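Long-range contact in beta-hexosaminidase (Neisseria gonorrhoeae, PDB 6JTJ), which probably cleaves terminal beta-1,4-linked N-acetylglucosamine from peptide-linked peptidoglycan fragments during cell wall recycling: residues Ile307-Phe315 with Leu330-Pro341. Numbering follows the deposited sequence.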
ATOM      1  N   ILE C 307       3.084   5.816 -23.553  1.00 50.43           N
ATOM      2  CA  ILE C 307       2.263   6.741 -22.785  1.00 50.93           C
ATOM      3  C   ILE C 307       1.085   7.281 -23.590  1.00 47.89           C
ATOM      4  O   ILE C 307      -0.033   7.363 -23.063  1.00 46.74           O
ATOM      5  CB  ILE C 307       3.095   7.894 -22.202  1.00 51.65           C
ATOM      6  CG1 ILE C 307       2.251   8.732 -21.238  1.00 53.35           C
ATOM      7  CG2 ILE C 307       3.694   8.773 -23.297  1.00 52.32           C
ATOM      8  CD1 ILE C 307       1.857   8.003 -19.968  1.00 52.52           C
ATOM      9  N   LYS C 308       1.312   7.584 -24.869  1.00 46.52           N
ATOM     10  CA  LYS C 308       0.249   8.077 -25.741  1.00 46.32           C
ATOM     11  C   LYS C 308      -0.878   7.074 -25.803  1.00 43.29           C
ATOM     12  O   LYS C 308      -2.048   7.448 -25.736  1.00 44.16           O
ATOM     13  CB  LYS C 308       0.757   8.353 -27.160  1.00 52.15           C
ATOM     14  CG  LYS C 308       1.606   9.607 -27.277  1.00 59.83           C
ATOM     15  CD  LYS C 308       2.143   9.788 -28.698  1.00 64.34           C
ATOM     16  CE  LYS C 308       2.897  11.099 -28.870  1.00 68.61           C
ATOM     17  NZ  LYS C 308       1.996  12.297 -28.792  1.00 72.33           N
ATOM     18  N   GLU C 309      -0.532   5.803 -25.949  1.00 38.86           N
ATOM     19  CA  GLU C 309      -1.544   4.770 -26.041  1.00 40.71           C
ATOM     20  C   GLU C 309      -2.287   4.605 -24.705  1.00 39.39           C
ATOM     21  O   GLU C 309      -3.503   4.440 -24.695  1.00 36.19           O
ATOM     22  CB  GLU C 309      -0.913   3.449 -26.517  1.00 43.08           C
ATOM     23  CG  GLU C 309      -1.857   2.262 -26.595  1.00 43.94           C
ATOM     24  CD  GLU C 309      -3.021   2.451 -27.555  1.00 48.35           C
ATOM     25  OE1 GLU C 309      -3.005   3.371 -28.398  1.00 47.99           O
ATOM     26  OE2 GLU C 309      -3.989   1.653 -27.461  1.00 57.26           O
ATOM     27  N   ARG C 310      -1.536   4.638 -23.607  1.00 40.86           N
ATOM     28  CA  ARG C 310      -2.096   4.474 -22.257  1.00 42.12           C
ATOM     29  C   ARG C 310      -3.086   5.619 -21.943  1.00 39.89           C
ATOM     30  O   ARG C 310      -4.209   5.370 -21.486  1.00 36.83           O
ATOM     31  CB  ARG C 310      -0.980   4.306 -21.183  1.00 44.93           C
ATOM     32  CG  ARG C 310      -0.793   2.849 -20.862  1.00 51.34           C
ATOM     33  CD  ARG C 310       0.239   2.550 -19.813  1.00 56.90           C
ATOM     34  NE  ARG C 310       1.613   2.472 -20.316  1.00 64.19           N
ATOM     35  CZ  ARG C 310       2.622   3.333 -20.113  1.00 67.04           C
ATOM     36  NH1 ARG C 310       3.807   3.060 -20.660  1.00 64.98           N
ATOM     37  NH2 ARG C 310       2.492   4.447 -19.385  1.00 67.00           N
ATOM     38  N   ALA C 311      -2.704   6.844 -22.304  1.00 36.16           N
ATOM     39  CA  ALA C 311      -3.615   7.991 -22.211  1.00 35.03           C
ATOM     40  C   ALA C 311      -4.849   7.831 -23.096  1.00 34.50           C
ATOM     41  O   ALA C 311      -5.975   8.069 -22.647  1.00 34.26           O
ATOM     42  CB  ALA C 311      -2.898   9.268 -22.556  1.00 34.35           C
ATOM     43  N   ARG C 312      -4.645   7.388 -24.334  1.00 31.31           N
ATOM     44  CA  ARG C 312      -5.736   7.210 -25.264  1.00 30.49           C
ATOM     45  C   ARG C 312      -6.791   6.279 -24.698  1.00 30.48           C
ATOM     46  O   ARG C 312      -7.993   6.572 -24.783  1.00 28.52           O
ATOM     47  CB  ARG C 312      -5.232   6.673 -26.614  1.00 31.67           C
ATOM     48  CG  ARG C 312      -6.296   6.623 -27.715  1.00 33.47           C
ATOM     49  CD  ARG C 312      -5.797   5.928 -28.991  1.00 35.10           C
ATOM     50  NE  ARG C 312      -5.641   4.490 -28.801  1.00 36.68           N
ATOM     51  CZ  ARG C 312      -6.649   3.614 -28.732  1.00 42.31           C
ATOM     52  NH1 ARG C 312      -7.914   4.005 -28.855  1.00 45.62           N
ATOM     53  NH2 ARG C 312      -6.394   2.319 -28.533  1.00 47.11           N
ATOM     54  N   ILE C 313      -6.362   5.142 -24.155  1.00 31.11           N
ATOM     55  CA  ILE C 313      -7.337   4.168 -23.642  1.00 32.96           C
ATOM     56  C   ILE C 313      -8.032   4.699 -22.378  1.00 29.13           C
ATOM     57  O   ILE C 313      -9.189   4.399 -22.146  1.00 27.43           O
ATOM     58  CB  ILE C 313      -6.768   2.734 -23.444  1.00 37.91           C
ATOM     59  CG1 ILE C 313      -5.572   2.720 -22.508  1.00 40.57           C
ATOM     60  CG2 ILE C 313      -6.402   2.108 -24.795  1.00 38.29           C
ATOM     61  CD1 ILE C 313      -5.131   1.313 -22.139  1.00 46.64           C
ATOM     62  N   SER C 314      -7.325   5.512 -21.597  1.00 27.56           N
ATOM     63  CA  SER C 314      -7.936   6.179 -20.450  1.00 28.56           C
ATOM     64  C   SER C 314      -9.047   7.142 -20.850  1.00 26.33           C
ATOM     65  O   SER C 314     -10.146   7.068 -20.312  1.00 25.08           O
ATOM     66  CB  SER C 314      -6.905   6.931 -19.636  1.00 29.50           C
ATOM     67  OG  SER C 314      -5.960   6.051 -19.082  1.00 33.29           O
ATOM     68  N   PHE C 315      -8.760   8.047 -21.782  1.00 27.31           N
ATOM     69  CA  PHE C 315      -9.776   8.973 -22.283  1.00 26.99           C
ATOM     70  C   PHE C 315     -10.946   8.238 -22.904  1.00 28.55           C
ATOM     71  O   PHE C 315     -12.105   8.568 -22.633  1.00 27.99           O
ATOM     72  CB  PHE C 315      -9.218   9.917 -23.332  1.00 27.71           C
ATOM     73  CG  PHE C 315      -8.241  10.901 -22.793  1.00 26.77           C
ATOM     74  CD1 PHE C 315      -8.591  11.745 -21.749  1.00 27.55           C
ATOM     75  CD2 PHE C 315      -6.979  11.006 -23.338  1.00 26.03           C
ATOM     76  CE1 PHE C 315      -7.681  12.651 -21.237  1.00 25.78           C
ATOM     77  CE2 PHE C 315      -6.072  11.919 -22.836  1.00 25.91           C
ATOM     78  CZ  PHE C 315      -6.426  12.749 -21.793  1.00 25.04           C
ATOM     79  N   LEU C 330       7.887  11.331 -19.852  1.00 47.57           N
ATOM     80  CA  LEU C 330       6.669  10.783 -20.427  1.00 43.68           C
ATOM     81  C   LEU C 330       5.647  11.882 -20.698  1.00 40.70           C
ATOM     82  O   LEU C 330       4.854  11.775 -21.633  1.00 41.60           O
ATOM     83  CB  LEU C 330       6.080   9.698 -19.530  1.00 45.85           C
ATOM     84  CG  LEU C 330       6.910   8.417 -19.410  1.00 50.08           C
ATOM     85  CD1 LEU C 330       6.213   7.408 -18.514  1.00 50.04           C
ATOM     86  CD2 LEU C 330       7.179   7.787 -20.772  1.00 52.74           C
ATOM     87  N   VAL C 331       5.668  12.939 -19.898  1.00 38.88           N
ATOM     88  CA  VAL C 331       4.798  14.080 -20.152  1.00 39.92           C
ATOM     89  C   VAL C 331       5.251  14.762 -21.446  1.00 41.68           C
ATOM     90  O   VAL C 331       4.427  15.139 -22.281  1.00 37.91           O
ATOM     91  CB  VAL C 331       4.803  15.089 -18.986  1.00 42.16           C
ATOM     92  CG1 VAL C 331       3.978  16.315 -19.339  1.00 43.74           C
ATOM     93  CG2 VAL C 331       4.263  14.463 -17.705  1.00 42.95           C
ATOM     94  N   ASP C 332       6.571  14.905 -21.615  1.00 42.14           N
ATOM     95  CA  ASP C 332       7.121  15.491 -22.845  1.00 41.23           C
ATOM     96  C   ASP C 332       6.772  14.680 -24.059  1.00 40.35           C
ATOM     97  O   ASP C 332       6.334  15.226 -25.082  1.00 41.31           O
ATOM     98  CB  ASP C 332       8.626  15.664 -22.734  1.00 41.84           C
ATOM     99  CG  ASP C 332       8.992  16.816 -21.849  1.00 44.03           C
ATOM    100  OD1 ASP C 332       8.126  17.701 -21.643  1.00 45.09           O
ATOM    101  OD2 ASP C 332      10.130  16.847 -21.339  1.00 47.84           O
ATOM    102  N   GLU C 333       6.910  13.369 -23.929  1.00 41.30           N
ATOM    103  CA  GLU C 333       6.524  12.460 -24.992  1.00 43.92           C
ATOM    104  C   GLU C 333       5.029  12.574 -25.311  1.00 44.63           C
ATOM    105  O   GLU C 333       4.638  12.649 -26.466  1.00 45.24           O
ATOM    106  CB  GLU C 333       6.879  11.028 -24.591  1.00 47.51           C
ATOM    107  CG  GLU C 333       6.698  10.009 -25.700  1.00 51.50           C
ATOM    108  CD  GLU C 333       7.032   8.597 -25.264  1.00 54.16           C
ATOM    109  OE1 GLU C 333       7.900   8.427 -24.372  1.00 61.10           O
ATOM    110  OE2 GLU C 333       6.439   7.656 -25.835  1.00 54.17           O
ATOM    111  N   LEU C 334       4.195  12.564 -24.277  1.00 44.95           N
ATOM    112  CA  LEU C 334       2.749  12.604 -24.477  1.00 40.52           C
ATOM    113  C   LEU C 334       2.305  13.898 -25.152  1.00 40.96           C
ATOM    114  O   LEU C 334       1.494  13.865 -26.074  1.00 38.85           O
ATOM    115  CB  LEU C 334       2.020  12.441 -23.137  1.00 41.36           C
ATOM    116  CG  LEU C 334       0.500  12.584 -23.145  1.00 39.77           C
ATOM    117  CD1 LEU C 334      -0.156  11.532 -24.028  1.00 39.85           C
ATOM    118  CD2 LEU C 334      -0.027  12.505 -21.721  1.00 40.76           C
ATOM    119  N   ARG C 335       2.825  15.028 -24.680  1.00 42.86           N
ATOM    120  CA  ARG C 335       2.354  16.328 -25.168  1.00 46.12           C
ATOM    121  C   ARG C 335       2.795  16.658 -26.599  1.00 48.68           C
ATOM    122  O   ARG C 335       2.146  17.443 -27.280  1.00 50.07           O
ATOM    123  CB  ARG C 335       2.769  17.447 -24.222  1.00 44.16           C
ATOM    124  CG  ARG C 335       4.240  17.781 -24.215  1.00 45.39           C
ATOM    125  CD  ARG C 335       4.569  18.550 -22.958  1.00 45.25           C
ATOM    126  NE  ARG C 335       5.980  18.898 -22.857  1.00 49.69           N
ATOM    127  CZ  ARG C 335       6.536  19.995 -23.359  1.00 52.56           C
ATOM    128  NH1 ARG C 335       5.814  20.889 -24.020  1.00 53.44           N
ATOM    129  NH2 ARG C 335       7.835  20.199 -23.193  1.00 53.40           N
ATOM    130  N   ASP C 336       3.885  16.043 -27.052  1.00 50.55           N
ATOM    131  CA  ASP C 336       4.411  16.294 -28.388  1.00 46.70           C
ATOM    132  C   ASP C 336       3.484  15.754 -29.470  1.00 42.85           C
ATOM    133  O   ASP C 336       3.352  14.536 -29.636  1.00 41.19           O
ATOM    134  CB  ASP C 336       5.796  15.662 -28.531  1.00 49.74           C
ATOM    135  CG  ASP C 336       6.391  15.898 -29.891  1.00 51.68           C
ATOM    136  OD1 ASP C 336       6.523  17.072 -30.282  1.00 54.46           O
ATOM    137  OD2 ASP C 336       6.714  14.912 -30.578  1.00 55.98           O
ATOM    138  N   GLY C 337       2.850  16.659 -30.208  1.00 39.20           N
ATOM    139  CA  GLY C 337       1.888  16.279 -31.240  1.00 39.91           C
ATOM    140  C   GLY C 337       0.576  15.776 -30.678  1.00 42.03           C
ATOM    141  O   GLY C 337      -0.158  15.057 -31.350  1.00 39.55           O
ATOM    142  N   PHE C 338       0.292  16.141 -29.427  1.00 44.72           N
ATOM    143  CA  PHE C 338      -0.895  15.653 -28.719  1.00 45.06           C
ATOM    144  C   PHE C 338      -2.144  16.330 -29.249  1.00 39.98           C
ATOM    145  O   PHE C 338      -2.191  17.544 -29.343  1.00 40.31           O
ATOM    146  CB  PHE C 338      -0.762  15.948 -27.224  1.00 46.40           C
ATOM    147  CG  PHE C 338      -1.905  15.440 -26.395  1.00 49.60           C
ATOM    148  CD1 PHE C 338      -2.067  14.079 -26.170  1.00 50.00           C
ATOM    149  CD2 PHE C 338      -2.820  16.324 -25.834  1.00 50.64           C
ATOM    150  CE1 PHE C 338      -3.125  13.607 -25.403  1.00 51.07           C
ATOM    151  CE2 PHE C 338      -3.874  15.861 -25.064  1.00 51.33           C
ATOM    152  CZ  PHE C 338      -4.026  14.500 -24.849  1.00 50.39           C
ATOM    153  N   THR C 339      -3.141  15.543 -29.616  1.00 41.69           N
ATOM    154  CA  THR C 339      -4.445  16.102 -29.961  1.00 44.87           C
ATOM    155  C   THR C 339      -5.364  16.034 -28.743  1.00 41.91           C
ATOM    156  O   THR C 339      -5.563  14.968 -28.162  1.00 36.24           O
ATOM    157  CB  THR C 339      -5.098  15.399 -31.169  1.00 48.71           C
ATOM    158  OG1 THR C 339      -4.238  15.536 -32.299  1.00 52.06           O
ATOM    159  CG2 THR C 339      -6.453  16.045 -31.505  1.00 51.30           C
ATOM    160  N   ILE C 340      -5.884  17.192 -28.350  1.00 41.19           N
ATOM    161  CA  ILE C 340      -6.766  17.294 -27.193  1.00 39.10           C
ATOM    162  C   ILE C 340      -8.097  16.654 -27.536  1.00 38.61           C
ATOM    163  O   ILE C 340      -8.757  17.088 -28.467  1.00 37.59           O
ATOM    164  CB  ILE C 340      -6.962  18.760 -26.782  1.00 37.57           C
ATOM    165  CG1 ILE C 340      -5.658  19.292 -26.189  1.00 35.65           C
ATOM    166  CG2 ILE C 340      -8.114  18.891 -25.784  1.00 38.96           C
ATOM    167  CD1 ILE C 340      -5.598  20.801 -26.047  1.00 36.56           C
ATOM    168  N   PRO C 341      -8.491  15.598 -26.798  1.00 37.36           N
ATOM    169  CA  PRO C 341      -9.764  14.972 -27.152  1.00 36.25           C
ATOM    170  C   PRO C 341     -10.894  15.964 -26.966  1.00 35.41           C
ATOM    171  O   PRO C 341     -10.856  16.778 -26.051  1.00 33.88           O
ATOM    172  CB  PRO C 341      -9.881  13.796 -26.169  1.00 36.46           C
ATOM    173  CG  PRO C 341      -8.509  13.578 -25.644  1.00 37.42           C
ATOM    174  CD  PRO C 341      -7.827  14.914 -25.677  1.00 37.88           C
TER
HETATM  175  O   HOH W   1       5.542   5.941 -23.875  1.00 48.07           O
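K308 and L334 lie where the helical segments 307-315 and 330-335 cross at 70° between their N-to-C directions, with axes 9.4 Å apart at closest approach and CA atoms 5.3 Å apart. K308 extends until its last torsion, where the bend (chi4 -69°) brings NZ to the C-terminal end of the second helix. There it donates to L334 O at 3.2 Å and to D336 O at 2.8 Å, standing above the plane of each carbonyl. D336 has left helical torsions, and a type II turn from R335 to F338, with G337 at positive phi, redirects the chain. At the crossing, I307 CG2 lies against L330 O, along the E333 side chain up to its carboxylate, and, at 4.0 Å, against L334 CB, while L334 CD1 rests 3.8 Å from A311 CB. Farther along, P341 CG sits over one face of the F315 ring, 4.0 Å from its centroid and 18° off the normal, a CH-pi contact; F315 CE2 meets the edge of the F338 ring at CZ (3.9 Å). Helix 307-317 follows strand 290-295, which carries the predicted nucleophile D294, in this family 3 barrel domain; the contact joins helix 307-317 to helix 328-335, the next in the chain, and to the loop that leaves it. An ammonium group shared by two carbonyls at a helix C-terminus probably offsets the negative end of the helix dipole, complementing the apolar packing alongside.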